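Local coordinates for erythrocyte membrane protein 1 (Plasmodium falciparum, PDB 2XU0) that probably binds host-cell surface receptors as the N-terminal NTS-DBL1 part of a larger adhesin, a domain linked to rosetting and to its inhibition by heparin, at residues G93-R104 and R134-F145; P13-A22 and N434-C442. The protein carries 10 engineered substitutions. All coordinates share one frame; numbering follows the deposited sequence. Where two conformers were deposited one is given.

From the N terminus the chain first lays down residues 13-22, which lead into helix 22-39; contact 2 sets them against residues 434-442, where helix 429-437 gives way to the short helix 440-443. It therefore closes a loop of more than four hundred residues and ties the N-terminal segment to the C-terminal subdomain of the Duffy-binding-like domain. Contact 1 is nested inside that loop: residues 93-104 return against residues 134-145 after only about thirty residues, closing a loop almost without helix, with the paired segments resting against helix 154-175. The two contacts lie on opposite sides of the chain's centre, their centres about 31 Å apart, and do not touch.

Contact 1 of 2, residues G93-R104 and R134-F145; sequences GRKPCYGREQNR and RRRHICDQNLEF
Arg104 reaches across to the last turn of helix 133-136, where its NH1 lies 2.7 Å from Arg134 O in a weak hydrogen bond. The carbonyl oxygen of His137 sits over one face of the guanidinium, and NH2 continues to a salt bridge with Glu168 of helix 154-175. A long arginine with several N-H donors suits this buried place, since one group serves a helix end and an acid of the next helix.

His137, the first residue to leave that helix, presents one ring face to Glu101: CB of Glu101 stands 3.9 Å from the ring centroid in a CH-pi contact, 15° off the normal, while CB of Arg136 covers the opposite face.

Arg100 closes the type II beta turn that begins at Cys97. Its chain bends at chi2 (107°), laying the guanidinium with one face over Gln141 CB and its edge toward two acids. NE and NH2 both grip Asp140 OD1, at 3.0 and 2.7 Å, close to the guanidinium plane; NH2 also meets Glu144 OE2 at 2.7 Å, this oxygen being tilted 20° from the plane.

Alongside, Gln141 N donates to Pro96 O (3.1 Å), and the disulfide Cys97 SG to Cys139 SG (2.0 Å) ties 93-104 covalently to 134-145, which lies in the Duffy-binding domain. With no regular secondary structure in 93-104, that segment is held to 134-145 by the disulfide, the salt-bridge network and the Gln141 N to Pro96 O bond; the two carboxylates should favour the charged guanidinium, which in turn probably offsets the repulsion between them.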
loop_
_atom_site.group_PDB
_atom_site.type_symbol
_atom_site.label_atom_id
_atom_site.label_comp_id
_atom_site.label_asym_id
_atom_site.label_seq_id
_atom_site.Cartn_x
_atom_site.Cartn_y
_atom_site.Cartn_z
ATOM N N GLY A 93 1.585 -26.898 13.480
ATOM C CA GLY A 93 0.743 -26.390 12.399
ATOM C C GLY A 93 -0.276 -25.358 12.841
ATOM O O GLY A 93 -0.524 -25.216 14.045
ATOM N N ARG A 94 -0.861 -24.621 11.846
ATOM C CA ARG A 94 -1.908 -23.581 11.964
ATOM C C ARG A 94 -2.326 -23.018 10.603
ATOM O O ARG A 94 -1.598 -23.171 9.624
ATOM C CB ARG A 94 -1.449 -22.372 12.825
ATOM C CG ARG A 94 -1.980 -22.147 14.288
ATOM C CD ARG A 94 -3.432 -22.557 14.502
ATOM N NE ARG A 94 -4.395 -21.727 13.768
ATOM C CZ ARG A 94 -5.640 -22.102 13.493
ATOM N NH1 ARG A 94 -6.073 -23.304 13.854
ATOM N NH2 ARG A 94 -6.460 -21.283 12.850
ATOM N N LYS A 95 -3.465 -22.300 10.570
ATOM C CA LYS A 95 -4.042 -21.594 9.412
ATOM C C LYS A 95 -3.368 -20.172 9.219
ATOM O O LYS A 95 -2.665 -19.737 10.146
ATOM C CB LYS A 95 -5.558 -21.402 9.654
ATOM C CG LYS A 95 -6.430 -22.640 9.455
ATOM C CD LYS A 95 -6.661 -23.026 7.987
ATOM C CE LYS A 95 -7.209 -24.430 7.823
ATOM N NZ LYS A 95 -6.226 -25.474 8.235
ATOM N N PRO A 96 -3.712 -19.370 8.142
ATOM C CA PRO A 96 -3.069 -18.051 7.931
ATOM C C PRO A 96 -3.593 -16.787 8.633
ATOM O O PRO A 96 -2.753 -15.974 9.025
ATOM C CB PRO A 96 -3.143 -17.879 6.402
ATOM C CG PRO A 96 -3.488 -19.241 5.871
ATOM C CD PRO A 96 -4.437 -19.737 6.915
ATOM N N CYS A 97 -4.943 -16.562 8.739
ATOM C CA CYS A 97 -5.501 -15.332 9.360
ATOM C C CYS A 97 -5.734 -15.354 10.889
ATOM O O CYS A 97 -6.227 -14.365 11.445
ATOM C CB CYS A 97 -6.745 -14.835 8.630
ATOM S SG CYS A 97 -6.534 -14.593 6.848
ATOM N N TYR A 98 -5.426 -16.462 11.552
ATOM C CA TYR A 98 -5.620 -16.601 12.997
ATOM C C TYR A 98 -4.698 -15.684 13.781
ATOM O O TYR A 98 -3.482 -15.670 13.554
ATOM C CB TYR A 98 -5.429 -18.062 13.446
ATOM C CG TYR A 98 -5.513 -18.251 14.946
ATOM C CD1 TYR A 98 -6.713 -18.048 15.630
ATOM C CD2 TYR A 98 -4.388 -18.608 15.687
ATOM C CE1 TYR A 98 -6.795 -18.219 17.012
ATOM C CE2 TYR A 98 -4.454 -18.761 17.073
ATOM C CZ TYR A 98 -5.665 -18.583 17.728
ATOM O OH TYR A 98 -5.744 -18.744 19.086
ATOM N N GLY A 99 -5.298 -14.959 14.717
ATOM C CA GLY A 99 -4.601 -14.021 15.583
ATOM C C GLY A 99 -4.478 -12.654 14.950
ATOM O O GLY A 99 -4.075 -11.690 15.607
ATOM N N ARG A 100 -4.856 -12.554 13.672
ATOM C CA ARG A 100 -4.771 -11.293 12.962
ATOM C C ARG A 100 -6.023 -10.480 13.021
ATOM O O ARG A 100 -7.130 -10.997 12.858
ATOM C CB ARG A 100 -4.251 -11.467 11.533
ATOM C CG ARG A 100 -2.728 -11.551 11.500
ATOM C CD ARG A 100 -2.332 -12.959 11.207
ATOM N NE ARG A 100 -0.890 -13.185 11.278
ATOM C CZ ARG A 100 -0.276 -13.702 12.336
ATOM N NH1 ARG A 100 -0.953 -13.943 13.453
ATOM N NH2 ARG A 100 1.018 -13.980 12.287
ATOM N N GLU A 101 -5.832 -9.190 13.278
ATOM C CA GLU A 101 -6.880 -8.192 13.338
ATOM C C GLU A 101 -7.418 -8.004 11.928
ATOM O O GLU A 101 -6.675 -8.144 10.955
ATOM C CB GLU A 101 -6.305 -6.851 13.844
ATOM C CG GLU A 101 -5.753 -6.878 15.265
ATOM C CD GLU A 101 -5.133 -5.577 15.748
ATOM O OE1 GLU A 101 -5.711 -4.495 15.488
ATOM O OE2 GLU A 101 -4.071 -5.644 16.410
ATOM N N GLN A 102 -8.708 -7.729 11.820
ATOM C CA GLN A 102 -9.374 -7.457 10.550
ATOM C C GLN A 102 -9.597 -5.957 10.533
ATOM O O GLN A 102 -8.989 -5.268 11.351
ATOM C CB GLN A 102 -10.678 -8.285 10.386
ATOM C CG GLN A 102 -11.716 -8.156 11.524
ATOM C CD GLN A 102 -11.398 -8.996 12.742
ATOM O OE1 GLN A 102 -11.102 -10.197 12.651
ATOM N NE2 GLN A 102 -11.451 -8.375 13.912
ATOM N N ASN A 103 -10.450 -5.440 9.658
ATOM C CA ASN A 103 -10.677 -3.997 9.542
ATOM C C ASN A 103 -9.398 -3.232 9.160
ATOM O O ASN A 103 -9.184 -2.096 9.581
ATOM C CB ASN A 103 -11.440 -3.389 10.747
ATOM C CG ASN A 103 -12.914 -3.189 10.488
ATOM O OD1 ASN A 103 -13.768 -3.885 11.055
ATOM N ND2 ASN A 103 -13.244 -2.249 9.601
ATOM N N ARG A 104 -8.573 -3.868 8.296
ATOM C CA ARG A 104 -7.314 -3.324 7.771
ATOM C C ARG A 104 -7.564 -2.030 7.026
ATOM O O ARG A 104 -6.687 -1.170 6.990
ATOM C CB ARG A 104 -6.639 -4.336 6.825
ATOM C CG ARG A 104 -6.296 -5.658 7.480
ATOM C CD ARG A 104 -5.171 -6.296 6.753
ATOM N NE ARG A 104 -5.302 -7.739 6.654
ATOM C CZ ARG A 104 -4.638 -8.478 5.779
ATOM N NH1 ARG A 104 -3.774 -7.914 4.939
ATOM N NH2 ARG A 104 -4.827 -9.786 5.733
ATOM N N ARG A 134 -2.628 -2.832 6.029
ATOM C CA ARG A 134 -2.778 -4.037 5.213
ATOM C C ARG A 134 -1.592 -4.977 5.484
ATOM O O ARG A 134 -1.786 -6.174 5.586
ATOM C CB ARG A 134 -2.928 -3.688 3.708
ATOM C CG ARG A 134 -3.218 -4.887 2.766
ATOM C CD ARG A 134 -2.717 -4.682 1.328
ATOM N NE ARG A 134 -1.474 -3.901 1.304
ATOM C CZ ARG A 134 -0.263 -4.395 1.517
ATOM N NH1 ARG A 134 -0.088 -5.701 1.670
ATOM N NH2 ARG A 134 0.786 -3.591 1.571
ATOM N N ARG A 135 -0.365 -4.434 5.652
ATOM C CA ARG A 135 0.805 -5.264 5.925
ATOM C C ARG A 135 0.801 -5.768 7.347
ATOM O O ARG A 135 1.116 -6.929 7.560
ATOM C CB ARG A 135 2.157 -4.518 5.611
ATOM C CG ARG A 135 3.435 -5.214 6.141
ATOM C CD ARG A 135 3.762 -6.496 5.371
ATOM N NE ARG A 135 4.833 -7.285 6.002
ATOM C CZ ARG A 135 4.660 -8.210 6.947
ATOM N NH1 ARG A 135 3.448 -8.463 7.426
ATOM N NH2 ARG A 135 5.692 -8.894 7.412
ATOM N N ARG A 136 0.604 -4.873 8.315
ATOM C CA ARG A 136 0.637 -5.193 9.753
ATOM C C ARG A 136 -0.142 -6.478 10.111
ATOM O O ARG A 136 0.357 -7.334 10.847
ATOM C CB ARG A 136 0.063 -4.019 10.562
ATOM C CG ARG A 136 0.954 -2.787 10.622
ATOM C CD ARG A 136 0.305 -1.730 11.478
ATOM N NE ARG A 136 0.580 -1.997 12.894
ATOM C CZ ARG A 136 0.320 -1.147 13.880
ATOM N NH1 ARG A 136 -0.251 0.026 13.623
ATOM N NH2 ARG A 136 0.622 -1.462 15.132
ATOM N N HIS A 137 -1.331 -6.635 9.536
ATOM C CA HIS A 137 -2.201 -7.765 9.857
ATOM C C HIS A 137 -2.301 -8.833 8.784
ATOM O O HIS A 137 -3.234 -9.625 8.809
ATOM C CB HIS A 137 -3.574 -7.244 10.296
ATOM C CG HIS A 137 -3.495 -6.029 11.160
ATOM N ND1 HIS A 137 -2.900 -6.069 12.420
ATOM C CD2 HIS A 137 -3.934 -4.774 10.924
ATOM C CE1 HIS A 137 -3.006 -4.841 12.902
ATOM N NE2 HIS A 137 -3.626 -4.029 12.040
ATOM N N ILE A 138 -1.304 -8.900 7.880
ATOM C CA ILE A 138 -1.224 -9.888 6.801
ATOM C C ILE A 138 -1.422 -11.333 7.320
ATOM O O ILE A 138 -0.946 -11.672 8.415
ATOM C CB ILE A 138 0.088 -9.698 5.963
ATOM C CG1 ILE A 138 -0.204 -9.738 4.460
ATOM C CG2 ILE A 138 1.226 -10.686 6.365
ATOM C CD1 ILE A 138 0.950 -9.281 3.541
ATOM N N CYS A 139 -2.114 -12.170 6.530
ATOM C CA CYS A 139 -2.389 -13.565 6.902
ATOM C C CYS A 139 -1.214 -14.495 6.633
ATOM O O CYS A 139 -1.269 -15.293 5.696
ATOM C CB CYS A 139 -3.672 -14.064 6.240
ATOM S SG CYS A 139 -5.146 -13.106 6.667
ATOM N N ASP A 140 -0.168 -14.428 7.490
ATOM C CA ASP A 140 1.088 -15.179 7.374
ATOM C C ASP A 140 1.299 -16.242 8.479
ATOM O O ASP A 140 2.350 -16.889 8.529
ATOM C CB ASP A 140 2.274 -14.159 7.419
ATOM C CG ASP A 140 2.497 -13.474 8.776
ATOM O OD1 ASP A 140 1.579 -13.527 9.643
ATOM O OD2 ASP A 140 3.548 -12.833 8.949
ATOM N N GLN A 141 0.313 -16.401 9.367
ATOM C CA GLN A 141 0.372 -17.304 10.519
ATOM C C GLN A 141 0.846 -18.739 10.292
ATOM O O GLN A 141 1.644 -19.241 11.088
ATOM C CB GLN A 141 -0.891 -17.190 11.358
ATOM C CG GLN A 141 -0.634 -17.342 12.850
ATOM C CD GLN A 141 -1.092 -18.669 13.395
ATOM O OE1 GLN A 141 -0.450 -19.242 14.275
ATOM N NE2 GLN A 141 -2.238 -19.157 12.923
ATOM N N ASN A 142 0.463 -19.357 9.160
ATOM C CA ASN A 142 0.866 -20.718 8.798
ATOM C C ASN A 142 2.348 -20.835 8.519
ATOM O O ASN A 142 2.929 -21.920 8.708
ATOM C CB ASN A 142 0.058 -21.199 7.583
ATOM C CG ASN A 142 0.269 -20.389 6.332
ATOM O OD1 ASN A 142 0.035 -19.166 6.286
ATOM N ND2 ASN A 142 0.728 -21.057 5.296
ATOM N N LEU A 143 2.979 -19.714 8.074
ATOM C CA LEU A 143 4.414 -19.672 7.799
ATOM C C LEU A 143 5.242 -19.648 9.095
ATOM O O LEU A 143 6.458 -19.781 9.016
ATOM C CB LEU A 143 4.806 -18.519 6.841
ATOM C CG LEU A 143 4.082 -18.415 5.469
ATOM C CD1 LEU A 143 4.738 -17.356 4.592
ATOM C CD2 LEU A 143 4.084 -19.757 4.722
ATOM N N GLU A 144 4.588 -19.545 10.282
ATOM C CA GLU A 144 5.273 -19.603 11.598
ATOM C C GLU A 144 5.496 -21.070 12.036
ATOM O O GLU A 144 6.018 -21.318 13.121
ATOM C CB GLU A 144 4.467 -18.872 12.682
ATOM C CG GLU A 144 4.228 -17.390 12.440
ATOM C CD GLU A 144 3.559 -16.672 13.593
ATOM O OE1 GLU A 144 3.824 -17.045 14.759
ATOM O OE2 GLU A 144 2.760 -15.743 13.333
ATOM N N PHE A 145 5.127 -22.032 11.161
ATOM C CA PHE A 145 5.172 -23.478 11.382
ATOM C C PHE A 145 5.842 -24.198 10.220
ATOM O O PHE A 145 5.330 -25.199 9.705
ATOM C CB PHE A 145 3.729 -23.995 11.622
ATOM C CG PHE A 145 3.061 -23.305 12.789
ATOM C CD1 PHE A 145 3.284 -23.734 14.094
ATOM C CD2 PHE A 145 2.243 -22.202 12.588
ATOM C CE1 PHE A 145 2.698 -23.069 15.174
ATOM C CE2 PHE A 145 1.676 -21.529 13.668
ATOM C CZ PHE A 145 1.887 -21.981 14.952
#

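Contact 2 of 2, residues P13-A22 and N434-C442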
loop_
_atom_site.group_PDB
_atom_site.type_symbol
_atom_site.label_atom_id
_atom_site.label_comp_id
_atom_site.label_asym_id
_atom_site.label_seq_id
_atom_site.Cartn_x
_atom_site.Cartn_y
_atom_site.Cartn_z
ATOM N N PRO A 13 -12.832 6.054 -12.590
ATOM C CA PRO A 13 -11.554 6.325 -11.896
ATOM C C PRO A 13 -10.414 5.432 -12.404
ATOM O O PRO A 13 -9.287 5.905 -12.531
ATOM C CB PRO A 13 -11.879 6.080 -10.422
ATOM C CG PRO A 13 -13.057 5.173 -10.448
ATOM C CD PRO A 13 -13.842 5.496 -11.672
ATOM N N THR A 14 -10.734 4.176 -12.774
ATOM C CA THR A 14 -9.757 3.236 -13.308
ATOM C C THR A 14 -9.083 3.757 -14.581
ATOM O O THR A 14 -7.863 3.795 -14.655
ATOM C CB THR A 14 -10.398 1.869 -13.563
ATOM O OG1 THR A 14 -11.107 1.458 -12.409
ATOM C CG2 THR A 14 -9.370 0.816 -13.878
ATOM N N LEU A 15 -9.883 4.155 -15.573
ATOM C CA LEU A 15 -9.405 4.605 -16.874
ATOM C C LEU A 15 -8.763 5.967 -16.843
ATOM O O LEU A 15 -7.908 6.255 -17.688
ATOM C CB LEU A 15 -10.590 4.625 -17.850
ATOM C CG LEU A 15 -10.944 3.387 -18.696
ATOM C CD1 LEU A 15 -10.429 2.072 -18.141
ATOM C CD2 LEU A 15 -12.425 3.348 -18.973
ATOM N N SER A 16 -9.227 6.837 -15.935
ATOM C CA SER A 16 -8.713 8.189 -15.846
ATOM C C SER A 16 -7.459 8.347 -14.986
ATOM O O SER A 16 -6.833 9.402 -15.037
ATOM C CB SER A 16 -9.818 9.171 -15.464
ATOM O OG SER A 16 -10.211 9.012 -14.110
ATOM N N GLU A 17 -7.048 7.289 -14.242
ATOM C CA GLU A 17 -5.839 7.332 -13.419
ATOM C C GLU A 17 -4.649 7.765 -14.293
ATOM O O GLU A 17 -4.419 7.178 -15.356
ATOM C CB GLU A 17 -5.552 5.958 -12.778
ATOM C CG GLU A 17 -4.239 5.934 -11.988
ATOM C CD GLU A 17 -3.848 4.644 -11.289
ATOM O OE1 GLU A 17 -4.722 3.764 -11.110
ATOM O OE2 GLU A 17 -2.662 4.520 -10.902
ATOM N N SER A 18 -3.892 8.790 -13.835
ATOM C CA SER A 18 -2.717 9.325 -14.538
ATOM C C SER A 18 -1.665 8.277 -14.898
ATOM O O SER A 18 -1.263 7.458 -14.054
ATOM C CB SER A 18 -2.051 10.414 -13.707
ATOM O OG SER A 18 -0.943 10.969 -14.400
ATOM N N HIS A 19 -1.135 8.363 -16.135
ATOM C CA HIS A 19 -0.058 7.456 -16.564
ATOM C C HIS A 19 1.214 7.824 -15.756
ATOM O O HIS A 19 2.180 7.078 -15.757
ATOM C CB HIS A 19 0.176 7.610 -18.091
ATOM C CG HIS A 19 0.867 8.892 -18.456
ATOM N ND1 HIS A 19 0.202 10.122 -18.410
ATOM C CD2 HIS A 19 2.157 9.101 -18.812
ATOM C CE1 HIS A 19 1.101 11.024 -18.771
ATOM N NE2 HIS A 19 2.296 10.457 -19.014
ATOM N N LYS A 20 1.187 8.986 -15.067
ATOM C CA LYS A 20 2.270 9.456 -14.198
ATOM C C LYS A 20 1.945 9.311 -12.704
ATOM O O LYS A 20 2.565 9.980 -11.873
ATOM C CB LYS A 20 2.717 10.885 -14.577
ATOM C CG LYS A 20 3.595 10.950 -15.819
ATOM C CD LYS A 20 3.910 12.392 -16.149
ATOM C CE LYS A 20 4.692 12.546 -17.433
ATOM N NZ LYS A 20 4.651 13.947 -17.931
ATOM N N SER A 21 1.013 8.395 -12.341
ATOM C CA SER A 21 0.729 8.088 -10.928
ATOM C C SER A 21 1.936 7.286 -10.464
ATOM O O SER A 21 2.605 6.657 -11.312
ATOM C CB SER A 21 -0.539 7.232 -10.800
ATOM O OG SER A 21 -0.333 5.907 -11.269
ATOM N N ALA A 22 2.254 7.322 -9.150
ATOM C CA ALA A 22 3.408 6.573 -8.633
ATOM C C ALA A 22 3.279 5.119 -8.926
ATOM O O ALA A 22 4.265 4.525 -9.295
ATOM C CB ALA A 22 3.594 6.800 -7.118
ATOM N N ASN A 434 5.246 14.621 -6.796
ATOM C CA ASN A 434 4.320 14.885 -7.908
ATOM C C ASN A 434 3.650 13.584 -8.321
ATOM O O ASN A 434 2.480 13.603 -8.653
ATOM C CB ASN A 434 5.054 15.456 -9.151
ATOM C CG ASN A 434 5.682 16.821 -9.022
ATOM O OD1 ASN A 434 6.625 17.156 -9.748
ATOM N ND2 ASN A 434 5.155 17.664 -8.145
ATOM N N LEU A 435 4.377 12.455 -8.287
ATOM C CA LEU A 435 3.808 11.135 -8.617
ATOM C C LEU A 435 2.719 10.757 -7.590
ATOM O O LEU A 435 1.684 10.194 -7.970
ATOM C CB LEU A 435 4.905 10.053 -8.635
ATOM C CG LEU A 435 6.078 10.228 -9.615
ATOM C CD1 LEU A 435 6.985 8.983 -9.616
ATOM C CD2 LEU A 435 5.615 10.633 -11.029
ATOM N N LEU A 436 2.951 11.087 -6.300
ATOM C CA LEU A 436 1.985 10.812 -5.237
ATOM C C LEU A 436 0.731 11.648 -5.452
ATOM O O LEU A 436 -0.372 11.115 -5.314
ATOM C CB LEU A 436 2.580 11.007 -3.823
ATOM C CG LEU A 436 3.781 10.123 -3.451
ATOM C CD1 LEU A 436 4.241 10.446 -2.065
ATOM C CD2 LEU A 436 3.474 8.606 -3.604
ATOM N N ASN A 437 0.897 12.921 -5.844
ATOM C CA ASN A 437 -0.210 13.837 -6.217
ATOM C C ASN A 437 -1.062 13.240 -7.330
ATOM O O ASN A 437 -2.267 13.467 -7.381
ATOM C CB ASN A 437 0.347 15.195 -6.738
ATOM C CG ASN A 437 0.961 16.053 -5.659
ATOM O OD1 ASN A 437 0.913 15.704 -4.472
ATOM N ND2 ASN A 437 1.611 17.164 -6.042
ATOM N N ASN A 438 -0.422 12.481 -8.217
ATOM C CA ASN A 438 -1.054 11.911 -9.408
ATOM C C ASN A 438 -1.780 10.614 -9.197
ATOM O O ASN A 438 -2.291 10.081 -10.169
ATOM C CB ASN A 438 -0.009 11.717 -10.500
ATOM C CG ASN A 438 0.543 12.987 -11.054
ATOM O OD1 ASN A 438 -0.131 14.009 -11.081
ATOM N ND2 ASN A 438 1.778 12.925 -11.534
ATOM N N GLY A 439 -1.785 10.086 -7.975
ATOM C CA GLY A 439 -2.431 8.807 -7.689
ATOM C C GLY A 439 -3.920 8.794 -7.947
ATOM O O GLY A 439 -4.550 9.850 -7.959
ATOM N N LYS A 440 -4.505 7.609 -8.149
ATOM C CA LYS A 440 -5.952 7.478 -8.401
ATOM C C LYS A 440 -6.800 8.305 -7.388
ATOM O O LYS A 440 -7.573 9.192 -7.786
ATOM C CB LYS A 440 -6.357 5.994 -8.390
ATOM C CG LYS A 440 -7.772 5.710 -8.903
ATOM C CD LYS A 440 -8.190 4.253 -8.670
ATOM C CE LYS A 440 -7.971 3.389 -9.889
ATOM N NZ LYS A 440 -8.546 2.020 -9.719
ATOM N N HIS A 441 -6.602 8.047 -6.098
ATOM C CA HIS A 441 -7.348 8.707 -5.024
ATOM C C HIS A 441 -6.885 10.132 -4.831
ATOM O O HIS A 441 -7.717 11.025 -4.722
ATOM C CB HIS A 441 -7.241 7.909 -3.714
ATOM C CG HIS A 441 -7.958 6.600 -3.754
ATOM N ND1 HIS A 441 -9.334 6.529 -3.650
ATOM C CD2 HIS A 441 -7.470 5.346 -3.890
ATOM C CE1 HIS A 441 -9.638 5.242 -3.738
ATOM N NE2 HIS A 441 -8.553 4.494 -3.861
ATOM N N CYS A 442 -5.560 10.371 -4.847
ATOM C CA CYS A 442 -5.028 11.730 -4.636
ATOM C C CYS A 442 -5.337 12.770 -5.705
ATOM O O CYS A 442 -5.554 13.933 -5.363
ATOM C CB CYS A 442 -3.551 11.692 -4.283
ATOM S SG CYS A 442 -3.194 10.791 -2.747
HETATM O O HOH W 1 -2.841 5.363 -8.333
HETATM O O HOH W 2 -4.730 10.080 -11.370
#
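Ser18 and Ser21 of the N-terminal segment pack against Asn438, in the bend between helix 429-437 and helix 440-443 of the Duffy-binding-like C-terminal subdomain. Ser18 to Ser21 form a type I beta turn, and Ser18 OG accepts from Lys20 N, an ST turn; Ser21 is the N-cap of helix 22-39.

Two direct hydrogen bonds join the segments. Asn438 ND2 donates to Lys20 O at 3.1 Å and 153°, approaching from above the carbonyl plane while the acceptor stays near the amide's own plane. The short asparagine side chain suits the end of a helix, where it can reach a neighbouring backbone. The second bond, Ala22 N to Leu435 O at 3.2 Å, is weak.

Apolar contacts are compact. The methyl of Ala22, small enough to let the start of helix 22-39 come close to Leu435, lies 3.8 Å from Leu435 CB and also touches Leu436 CD2; Glu317 and Phe316 of helix 311-338 border this corner.

Charge plays a looser part. Lys440 has the largest area buried here: its aliphatic chain, bent at chi3 (-97°), crosses Glu17 at about a right angle and runs beside Thr14. Its NZ stays 4.4 Å from Glu17 OE1, beyond a salt bridge, and that oxygen instead pairs with Arg23. The flexible methylenes thus do the packing, CE coming 3.5 Å from Glu17 OE1.

Water completes the interface. One molecule accepts from Ser18 N and donates to Asn438 O. Another accepts from Lys440 N and gives a weak bond to Glu17 OE2, whose anti lone pair receives Ser21 OG at 2.7 Å.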